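PDB 4AZI: beta-n-acetylhexosaminidase from Streptococcus pneumoniae, which hydrolyses terminal non-reducing N-acetyl-D-hexosamine residues from glycans, as an exo-acting glycoside hydrolase of family 20. Local coordinates for residues A[20-23]-A[24-28]; A[66-69]-A[70-73]; A[211-214]-A[215-218]; A[400-403]-A[404-407]. The protein carries 2 engineered substitutions. One frame throughout, in Å; residues are numbered along the deposited sequence. Where two conformers were deposited one is given.

Contact 1: A[20-23]-A[24-28]; sequences KYFT and LNQLK
T23 and Q26 close a capping box at the start of helix 24-37, each side chain serving the other's backbone. Q26 N donates to T23 OG1 over 3.0 Å, so the N-cap hydroxyl accepts from this first-turn amide. T23 makes that bond possible by holding OG1 between its own N and carbonyl carbon (chi1 70°), turned to the helix start. In return T23 N donates to Q26 OE1 at 2.9 Å, a nearly straight bond (165°) that reaches the amide oxygen in its carbonyl plane, on a lone pair. Q26 OE1 has a second donor, a water 2.7 Å away that also bonds weakly to Y21 O. Another water accepts from L24 N, a further amide of the first turn, and donates to Y21 OH, 2.9 Å from it. The regular helical bonding begins with L27 N to T23 O, 3.1 Å. Next to the polar box, L27 CD2 rests 3.7 Å from F22 CB, a hydrophobic staple in placement. F22, in the loop after barrel strand 10-16, meets Y337 edge-to-face, while L24 and L27 pack the start of their own helix on helix 94-106 of the TIM barrel.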
loop_
_atom_site.group_PDB
_atom_site.type_symbol
_atom_site.label_atom_id
_atom_site.label_comp_id
_atom_site.label_asym_id
_atom_site.label_seq_id
_atom_site.Cartn_x
_atom_site.Cartn_y
_atom_site.Cartn_z
ATOM N N LYS A 20 6.299 -8.067 8.703
ATOM C CA LYS A 20 7.465 -7.688 9.503
ATOM C C LYS A 20 7.218 -6.395 10.282
ATOM O O LYS A 20 6.589 -5.465 9.770
ATOM C CB LYS A 20 8.681 -7.545 8.588
ATOM C CG LYS A 20 10.017 -7.342 9.289
ATOM C CD LYS A 20 11.145 -7.300 8.265
ATOM C CE LYS A 20 12.462 -6.861 8.900
ATOM N NZ LYS A 20 12.937 -7.846 9.904
ATOM N N TYR A 21 7.716 -6.341 11.519
ATOM C CA TYR A 21 7.557 -5.146 12.351
ATOM C C TYR A 21 8.521 -4.045 11.916
ATOM O O TYR A 21 9.711 -4.293 11.703
ATOM C CB TYR A 21 7.721 -5.467 13.849
ATOM C CG TYR A 21 7.523 -4.270 14.763
ATOM C CD1 TYR A 21 6.247 -3.885 15.181
ATOM C CD2 TYR A 21 8.612 -3.520 15.205
ATOM C CE1 TYR A 21 6.064 -2.783 16.011
ATOM C CE2 TYR A 21 8.442 -2.416 16.033
ATOM C CZ TYR A 21 7.170 -2.050 16.433
ATOM O OH TYR A 21 7.007 -0.948 17.255
ATOM N N PHE A 22 7.988 -2.837 11.770
ATOM C CA PHE A 22 8.789 -1.634 11.559
ATOM C C PHE A 22 8.472 -0.671 12.699
ATOM O O PHE A 22 7.303 -0.460 13.028
ATOM C CB PHE A 22 8.448 -0.956 10.221
ATOM C CG PHE A 22 9.039 -1.632 9.011
ATOM C CD1 PHE A 22 8.459 -2.776 8.479
ATOM C CD2 PHE A 22 10.166 -1.106 8.382
ATOM C CE1 PHE A 22 9.003 -3.400 7.363
ATOM C CE2 PHE A 22 10.714 -1.728 7.263
ATOM C CZ PHE A 22 10.125 -2.877 6.753
ATOM N N THR A 23 9.495 -0.082 13.308
ATOM C CA THR A 23 9.252 0.887 14.374
ATOM C C THR A 23 8.753 2.177 13.754
ATOM O O THR A 23 9.037 2.459 12.584
ATOM C CB THR A 23 10.530 1.221 15.183
ATOM O OG1 THR A 23 11.420 1.985 14.365
ATOM C CG2 THR A 23 11.224 -0.042 15.668
ATOM N N LEU A 24 8.026 2.968 14.537
ATOM C CA LEU A 24 7.585 4.284 14.086
ATOM C C LEU A 24 8.743 5.133 13.549
ATOM O O LEU A 24 8.600 5.775 12.513
ATOM C CB LEU A 24 6.797 5.018 15.187
ATOM C CG LEU A 24 6.442 6.499 14.999
ATOM C CD1 LEU A 24 5.513 6.731 13.812
ATOM C CD2 LEU A 24 5.837 7.052 16.284
ATOM N N ASN A 25 9.886 5.134 14.236
ATOM C CA ASN A 25 11.046 5.878 13.744
ATOM C C ASN A 25 11.563 5.388 12.392
ATOM O O ASN A 25 12.008 6.191 11.573
ATOM C CB ASN A 25 12.176 5.913 14.778
ATOM C CG ASN A 25 11.913 6.918 15.889
ATOM O OD1 ASN A 25 11.187 7.894 15.699
ATOM N ND2 ASN A 25 12.495 6.679 17.060
ATOM N N GLN A 26 11.496 4.077 12.153
ATOM C CA GLN A 26 11.898 3.529 10.864
ATOM C C GLN A 26 10.986 4.052 9.756
ATOM O O GLN A 26 11.461 4.407 8.681
ATOM C CB GLN A 26 11.917 1.997 10.889
ATOM C CG GLN A 26 13.162 1.412 11.541
ATOM C CD GLN A 26 13.071 -0.090 11.751
ATOM O OE1 GLN A 26 12.014 -0.621 12.077
ATOM N NE2 GLN A 26 14.194 -0.781 11.576
ATOM N N LEU A 27 9.688 4.131 10.042
ATOM C CA LEU A 27 8.709 4.575 9.052
ATOM C C LEU A 27 8.798 6.079 8.797
ATOM O O LEU A 27 8.685 6.519 7.651
ATOM C CB LEU A 27 7.301 4.133 9.452
ATOM C CG LEU A 27 7.174 2.606 9.597
ATOM C CD1 LEU A 27 5.916 2.204 10.353
ATOM C CD2 LEU A 27 7.249 1.907 8.246
ATOM N N LYS A 28 9.048 6.848 9.856
ATOM C CA LYS A 28 9.300 8.287 9.732
ATOM C C LYS A 28 10.487 8.553 8.804
ATOM O O LYS A 28 10.419 9.442 7.962
ATOM C CB LYS A 28 9.544 8.932 11.103
ATOM C CG LYS A 28 8.291 9.204 11.930
ATOM C CD LYS A 28 8.658 9.743 13.313
ATOM C CE LYS A 28 7.743 10.876 13.748
ATOM N NZ LYS A 28 8.131 11.503 15.055
HETATM O O HOH W 1 7.635 1.840 17.266
HETATM O O HOH W 2 12.198 -2.966 13.493
#

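Contact 2: A[66-69]-A[70-73]; sequences TYAS and DDVK
The ring of Y67 lies beyond the turn, meeting F158 edge-to-face, and it is Y67 CB that touches V72 CG2, at 3.8 Å. The carboxylates of D70 and D71 each use one oxygen at the helix start: D71 OD2 accepts a hydrogen bond from a water 2.7 Å away, and D70 OD1 accepts one from a second water. This is a strand-to-helix turn, leading from the hairpin strand 65-67 into helix 69-83, with A68 as N-cap residue. The first water also accepts from A68 N, joining it to D71 OD2 where the N3 side chain of a capping box would accept directly. A68 O accepts V72 N at 3.1 Å and, weakly, D71 N; S69 O takes K73 N in an almost straight bond (173°). The K73 chain runs extended alongside S69, its CG 3.3 Å from S69 O. S69 swings OG away from its own N (chi1 -179°), where it bonds M58 N, and K73 NZ bonds D56 O, fastening the helix to the segment before the hairpin. The second water gathers three groups: it lies 2.6 Å from S69 OG, 2.9 Å from D70 OD1 and 3.0 Å from K73 NZ.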
loop_
_atom_site.group_PDB
_atom_site.type_symbol
_atom_site.label_atom_id
_atom_site.label_comp_id
_atom_site.label_asym_id
_atom_site.label_seq_id
_atom_site.Cartn_x
_atom_site.Cartn_y
_atom_site.Cartn_z
ATOM N N THR A 66 -20.927 -9.407 21.078
ATOM C CA THR A 66 -19.772 -8.524 21.106
ATOM C C THR A 66 -18.537 -9.261 21.566
ATOM O O THR A 66 -18.603 -10.143 22.424
ATOM C CB THR A 66 -19.973 -7.289 22.006
ATOM O OG1 THR A 66 -20.098 -7.694 23.377
ATOM C CG2 THR A 66 -21.201 -6.531 21.577
ATOM N N TYR A 67 -17.414 -8.888 20.971
ATOM C CA TYR A 67 -16.114 -9.381 21.383
ATOM C C TYR A 67 -15.424 -8.180 22.001
ATOM O O TYR A 67 -15.242 -7.146 21.343
ATOM C CB TYR A 67 -15.323 -9.929 20.180
ATOM C CG TYR A 67 -16.106 -10.903 19.301
ATOM C CD1 TYR A 67 -17.078 -10.438 18.417
ATOM C CD2 TYR A 67 -15.884 -12.279 19.364
ATOM C CE1 TYR A 67 -17.807 -11.307 17.620
ATOM C CE2 TYR A 67 -16.605 -13.165 18.560
ATOM C CZ TYR A 67 -17.567 -12.667 17.694
ATOM O OH TYR A 67 -18.303 -13.506 16.882
ATOM N N ALA A 68 -15.088 -8.311 23.281
ATOM C CA ALA A 68 -14.523 -7.215 24.077
ATOM C C ALA A 68 -13.148 -6.791 23.574
ATOM O O ALA A 68 -12.388 -7.619 23.064
ATOM C CB ALA A 68 -14.453 -7.617 25.540
ATOM N N SER A 69 -12.833 -5.508 23.729
ATOM C CA SER A 69 -11.571 -4.947 23.235
ATOM C C SER A 69 -10.312 -5.702 23.670
ATOM O O SER A 69 -9.464 -5.985 22.835
ATOM C CB SER A 69 -11.441 -3.460 23.583
ATOM O OG SER A 69 -10.217 -2.925 23.085
ATOM N N ASP A 70 -10.193 -6.020 24.961
ATOM C CA ASP A 70 -9.008 -6.721 25.485
ATOM C C ASP A 70 -8.823 -8.104 24.870
ATOM O O ASP A 70 -7.699 -8.529 24.620
ATOM C CB ASP A 70 -9.070 -6.880 27.010
ATOM C CG ASP A 70 -8.858 -5.579 27.755
ATOM O OD1 ASP A 70 -8.277 -4.620 27.194
ATOM O OD2 ASP A 70 -9.284 -5.529 28.929
ATOM N N ASP A 71 -9.931 -8.809 24.659
ATOM C CA ASP A 71 -9.896 -10.159 24.106
ATOM C C ASP A 71 -9.502 -10.157 22.637
ATOM O O ASP A 71 -8.801 -11.062 22.172
ATOM C CB ASP A 71 -11.249 -10.838 24.274
ATOM C CG ASP A 71 -11.600 -11.073 25.727
ATOM O OD1 ASP A 71 -10.693 -11.006 26.585
ATOM O OD2 ASP A 71 -12.783 -11.327 26.004
ATOM N N VAL A 72 -9.955 -9.135 21.917
ATOM C CA VAL A 72 -9.611 -8.978 20.505
ATOM C C VAL A 72 -8.120 -8.667 20.374
ATOM O O VAL A 72 -7.409 -9.306 19.589
ATOM C CB VAL A 72 -10.486 -7.905 19.830
ATOM C CG1 VAL A 72 -9.940 -7.535 18.460
ATOM C CG2 VAL A 72 -11.928 -8.393 19.721
ATOM N N LYS A 73 -7.649 -7.707 21.166
ATOM C CA LYS A 73 -6.225 -7.363 21.198
ATOM C C LYS A 73 -5.340 -8.572 21.507
ATOM O O LYS A 73 -4.330 -8.787 20.841
ATOM C CB LYS A 73 -5.953 -6.250 22.203
ATOM C CG LYS A 73 -6.522 -4.899 21.810
ATOM C CD LYS A 73 -6.280 -3.867 22.901
ATOM C CE LYS A 73 -6.590 -2.485 22.370
ATOM N NZ LYS A 73 -6.408 -1.407 23.374
HETATM O O HOH W 3 -15.106 -11.003 24.699
HETATM O O HOH W 4 -8.547 -2.602 25.088
#

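Contact 3: A[211-214]-A[215-218]; sequences NTLA and AMAK. With BCN (bicine), chain J.
Four successive i to i+4 bonds run through these two turns of helix 203-219, from A215 N to N211 O (2.8 Å) through K218 N to A214 O, with A217 N standing 38° out of the carbonyl plane of L213. L213 and M216 lie alongside one another and point the same way, L213 CD2 being 3.8 Å from M216 SD. The thioether bends at its last torsion (chi3 58°), and its methyl CE also comes near L213 CD2. T212 crosses M216 at a slant, its methyl CG2 4.0 Å from SD, while its OG1 bonds back to E208 O. L213 and A214 carry the packing onto F179 of barrel strand 176-180, and M216 and A217 reach M167 of helix 153-170. At the other edge the K218 chain folds over the A214 carbonyl, CG 3.6 Å from A214 O, before NZ forms salt bridges with D242 and D244; N211 bonds D242 N and Q240 O through its amide. Bicine rests on the outer surface of the helix, in a pocket that E219 completes. Its carboxylate oxygen O22 lies 3.3 Å from M216 CG and 3.5 Å from A215 CB, and O21 is 3.6 Å from T212 CG2. The carboxylate thus meets CH groups here, which suggests that these three residues hold the buffer molecule mainly by van der Waals contact.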
loop_
_atom_site.group_PDB
_atom_site.type_symbol
_atom_site.label_atom_id
_atom_site.label_comp_id
_atom_site.label_asym_id
_atom_site.label_seq_id
_atom_site.Cartn_x
_atom_site.Cartn_y
_atom_site.Cartn_z
ATOM N N ASN A 211 -16.973 -6.577 -3.353
ATOM C CA ASN A 211 -17.861 -5.452 -3.567
ATOM C C ASN A 211 -18.311 -4.831 -2.233
ATOM O O ASN A 211 -18.383 -3.598 -2.098
ATOM C CB ASN A 211 -19.064 -5.882 -4.427
ATOM C CG ASN A 211 -18.681 -6.222 -5.866
ATOM O OD1 ASN A 211 -17.605 -5.852 -6.343
ATOM N ND2 ASN A 211 -19.578 -6.929 -6.575
ATOM N N THR A 212 -18.584 -5.687 -1.249
ATOM C CA THR A 212 -18.911 -5.237 0.101
ATOM C C THR A 212 -17.822 -4.320 0.684
ATOM O O THR A 212 -18.119 -3.202 1.148
ATOM C CB THR A 212 -19.208 -6.436 1.032
ATOM O OG1 THR A 212 -20.392 -7.105 0.563
ATOM C CG2 THR A 212 -19.426 -5.976 2.458
ATOM N N LEU A 213 -16.569 -4.786 0.645
ATOM C CA LEU A 213 -15.442 -3.996 1.144
ATOM C C LEU A 213 -15.236 -2.675 0.394
ATOM O O LEU A 213 -14.784 -1.686 0.990
ATOM C CB LEU A 213 -14.138 -4.809 1.149
ATOM C CG LEU A 213 -14.047 -6.001 2.110
ATOM C CD1 LEU A 213 -12.590 -6.377 2.316
ATOM C CD2 LEU A 213 -14.707 -5.708 3.453
ATOM N N ALA A 214 -15.549 -2.678 -0.904
ATOM C CA ALA A 214 -15.498 -1.472 -1.743
ATOM C C ALA A 214 -16.574 -0.488 -1.297
ATOM O O ALA A 214 -16.299 0.700 -1.076
ATOM C CB ALA A 214 -15.674 -1.835 -3.221
ATOM N N ALA A 215 -17.796 -0.995 -1.135
ATOM C CA ALA A 215 -18.916 -0.193 -0.637
ATOM C C ALA A 215 -18.625 0.392 0.746
ATOM O O ALA A 215 -18.974 1.540 1.040
ATOM C CB ALA A 215 -20.177 -1.031 -0.591
ATOM N N MET A 216 -17.980 -0.407 1.587
ATOM C CA MET A 216 -17.694 -0.010 2.943
ATOM C C MET A 216 -16.724 1.160 2.929
ATOM O O MET A 216 -16.894 2.129 3.681
ATOM C CB MET A 216 -17.118 -1.187 3.719
ATOM C CG MET A 216 -18.168 -2.060 4.386
ATOM S SD MET A 216 -17.506 -3.622 5.000
ATOM C CE MET A 216 -16.207 -3.081 6.125
ATOM N N ALA A 217 -15.723 1.049 2.058
ATOM C CA ALA A 217 -14.710 2.070 1.870
ATOM C C ALA A 217 -15.370 3.381 1.484
ATOM O O ALA A 217 -15.105 4.406 2.103
ATOM C CB ALA A 217 -13.712 1.642 0.796
ATOM N N LYS A 218 -16.252 3.328 0.481
ATOM C CA LYS A 218 -16.894 4.520 -0.058
ATOM C C LYS A 218 -17.834 5.223 0.917
ATOM O O LYS A 218 -17.906 6.457 0.925
ATOM C CB LYS A 218 -17.640 4.192 -1.368
ATOM C CG LYS A 218 -16.716 3.960 -2.565
ATOM C CD LYS A 218 -17.478 3.687 -3.858
ATOM C CE LYS A 218 -17.936 2.239 -3.986
ATOM N NZ LYS A 218 -18.653 2.017 -5.281
HETATM N N1 BCN J . -23.497 -2.978 0.638
HETATM C C1 BCN J . -23.124 -2.003 1.699
HETATM C C2 BCN J . -21.948 -2.463 2.579
HETATM O O21 BCN J . -22.032 -3.592 3.116
HETATM O O22 BCN J . -20.999 -1.661 2.709
HETATM C C3 BCN J . -22.381 -3.785 0.085
HETATM C C4 BCN J . -22.846 -4.792 -0.977
HETATM O O4 BCN J . -22.081 -4.600 -2.173
HETATM C C5 BCN J . -24.430 -2.371 -0.354
HETATM C C6 BCN J . -23.762 -1.382 -1.333
HETATM O O6 BCN J . -24.076 -0.039 -0.952
#

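Contact 4: A[400-403]-A[404-407]; sequences NKQA and ELDT
Q402 turns its CG away from its own backbone N (chi1 -165°) and then bends at chi2 (55°), which swings the amide forward along the helix to D406. There NE2 donates to D406 OD1 at 2.8 Å, an i to i+4 side-chain bond. The carboxylate is met on its syn side but 30° out of its plane, and the two flat groups are turned well away from coplanar. The backbone bond beside it, D406 N to Q402 O, is 2.7 Å long, and the D406 carboxylate lies over the Q402 carbonyl. K401 and E404, one turn apart, also bend at chi2 and cross: K401 CD packs 3.5 Å from E404 CD, while E404 OE1 lies over the backbone at 3.3 Å from K401 CA. Their charged ends stay apart, K401 NZ being 5.3 Å from E404 OE2, so any attraction between them is probably a modest one through solvent. K401 is the N-cap residue, and its O takes L405 N. A403 O accepts T407 N at 3.0 Å, with T407 OG1 at a similar distance. This is the exposed first turn of helix 402-414, the last helix modelled; Q402 OE1 bonds N360 N, and buried L405 packs on Y361 and L397, seating the turn against the segment just before helix 362-368 and the loop after helix 380-391.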
loop_
_atom_site.group_PDB
_atom_site.type_symbol
_atom_site.label_atom_id
_atom_site.label_comp_id
_atom_site.label_asym_id
_atom_site.label_seq_id
_atom_site.Cartn_x
_atom_site.Cartn_y
_atom_site.Cartn_z
ATOM N N ASN A 400 14.263 17.589 -11.670
ATOM C CA ASN A 400 15.237 18.184 -12.590
ATOM C C ASN A 400 15.763 19.543 -12.136
ATOM O O ASN A 400 16.814 19.985 -12.599
ATOM C CB ASN A 400 14.643 18.326 -13.988
ATOM C CG ASN A 400 14.536 17.002 -14.707
ATOM O OD1 ASN A 400 15.529 16.301 -14.871
ATOM N ND2 ASN A 400 13.323 16.650 -15.138
ATOM N N LYS A 401 15.036 20.187 -11.222
ATOM C CA LYS A 401 15.261 21.598 -10.902
ATOM C C LYS A 401 15.651 21.884 -9.446
ATOM O O LYS A 401 15.220 22.892 -8.865
ATOM C CB LYS A 401 14.030 22.424 -11.296
ATOM C CG LYS A 401 13.708 22.404 -12.780
ATOM C CD LYS A 401 14.766 23.129 -13.602
ATOM C CE LYS A 401 14.638 22.808 -15.088
ATOM N NZ LYS A 401 13.435 23.442 -15.691
ATOM N N GLN A 402 16.478 21.017 -8.867
ATOM C CA GLN A 402 16.933 21.216 -7.490
ATOM C C GLN A 402 17.804 22.464 -7.353
ATOM O O GLN A 402 17.580 23.283 -6.463
ATOM C CB GLN A 402 17.679 19.986 -6.958
ATOM C CG GLN A 402 17.861 19.989 -5.448
ATOM C CD GLN A 402 16.549 20.129 -4.695
ATOM O OE1 GLN A 402 15.558 19.470 -5.016
ATOM N NE2 GLN A 402 16.533 20.995 -3.690
ATOM N N ALA A 403 18.792 22.597 -8.236
ATOM C CA ALA A 403 19.679 23.759 -8.246
ATOM C C ALA A 403 18.868 25.056 -8.261
ATOM O O ALA A 403 19.140 25.981 -7.488
ATOM C CB ALA A 403 20.622 23.692 -9.438
ATOM N N GLU A 404 17.844 25.084 -9.111
ATOM C CA GLU A 404 16.962 26.232 -9.270
ATOM C C GLU A 404 16.197 26.540 -7.980
ATOM O O GLU A 404 16.138 27.696 -7.557
ATOM C CB GLU A 404 16.004 26.005 -10.454
ATOM C CG GLU A 404 16.665 26.030 -11.840
ATOM C CD GLU A 404 17.483 24.782 -12.186
ATOM O OE1 GLU A 404 17.638 23.869 -11.342
ATOM O OE2 GLU A 404 17.985 24.710 -13.331
ATOM N N LEU A 405 15.638 25.506 -7.347
ATOM C CA LEU A 405 14.990 25.656 -6.037
ATOM C C LEU A 405 15.971 26.119 -4.952
ATOM O O LEU A 405 15.641 26.985 -4.139
ATOM C CB LEU A 405 14.306 24.355 -5.599
ATOM C CG LEU A 405 13.586 24.342 -4.243
ATOM C CD1 LEU A 405 12.524 25.431 -4.141
ATOM C CD2 LEU A 405 12.972 22.977 -3.984
ATOM N N ASP A 406 17.168 25.541 -4.950
ATOM C CA ASP A 406 18.196 25.893 -3.972
ATOM C C ASP A 406 18.555 27.377 -4.004
ATOM O O ASP A 406 18.693 28.003 -2.954
ATOM C CB ASP A 406 19.443 25.028 -4.171
ATOM C CG ASP A 406 19.177 23.545 -3.920
ATOM O OD1 ASP A 406 18.193 23.198 -3.234
ATOM O OD2 ASP A 406 19.967 22.719 -4.413
ATOM N N THR A 407 18.688 27.929 -5.212
ATOM C CA THR A 407 18.929 29.365 -5.415
ATOM C C THR A 407 17.811 30.196 -4.799
ATOM O O THR A 407 18.069 31.210 -4.156
ATOM C CB THR A 407 19.046 29.714 -6.916
ATOM O OG1 THR A 407 20.013 28.859 -7.537
ATOM C CG2 THR A 407 19.448 31.192 -7.119
#

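Overall arrangement
From the N terminus, contact 1 comes first, where the loop after barrel strand 10-16 turns into helix 24-37. Contact 2 follows at the periphery, about 27 Å from the centre of the chain, passing from a small hairpin into helix 69-83, its centre about 26 Å from that of contact 1. Contact 3 lies in the second half of helix 203-219, which packs against the barrel, on the opposite side of the chain's centre from contact 1. Contact 4 opens helix 402-414 in the C-terminal helices, about 53 Å between centres from contact 2. All four are local and run in series, none enclosing or crossing another: contacts 1, 2 and 4 start helices, and contact 3 continues one.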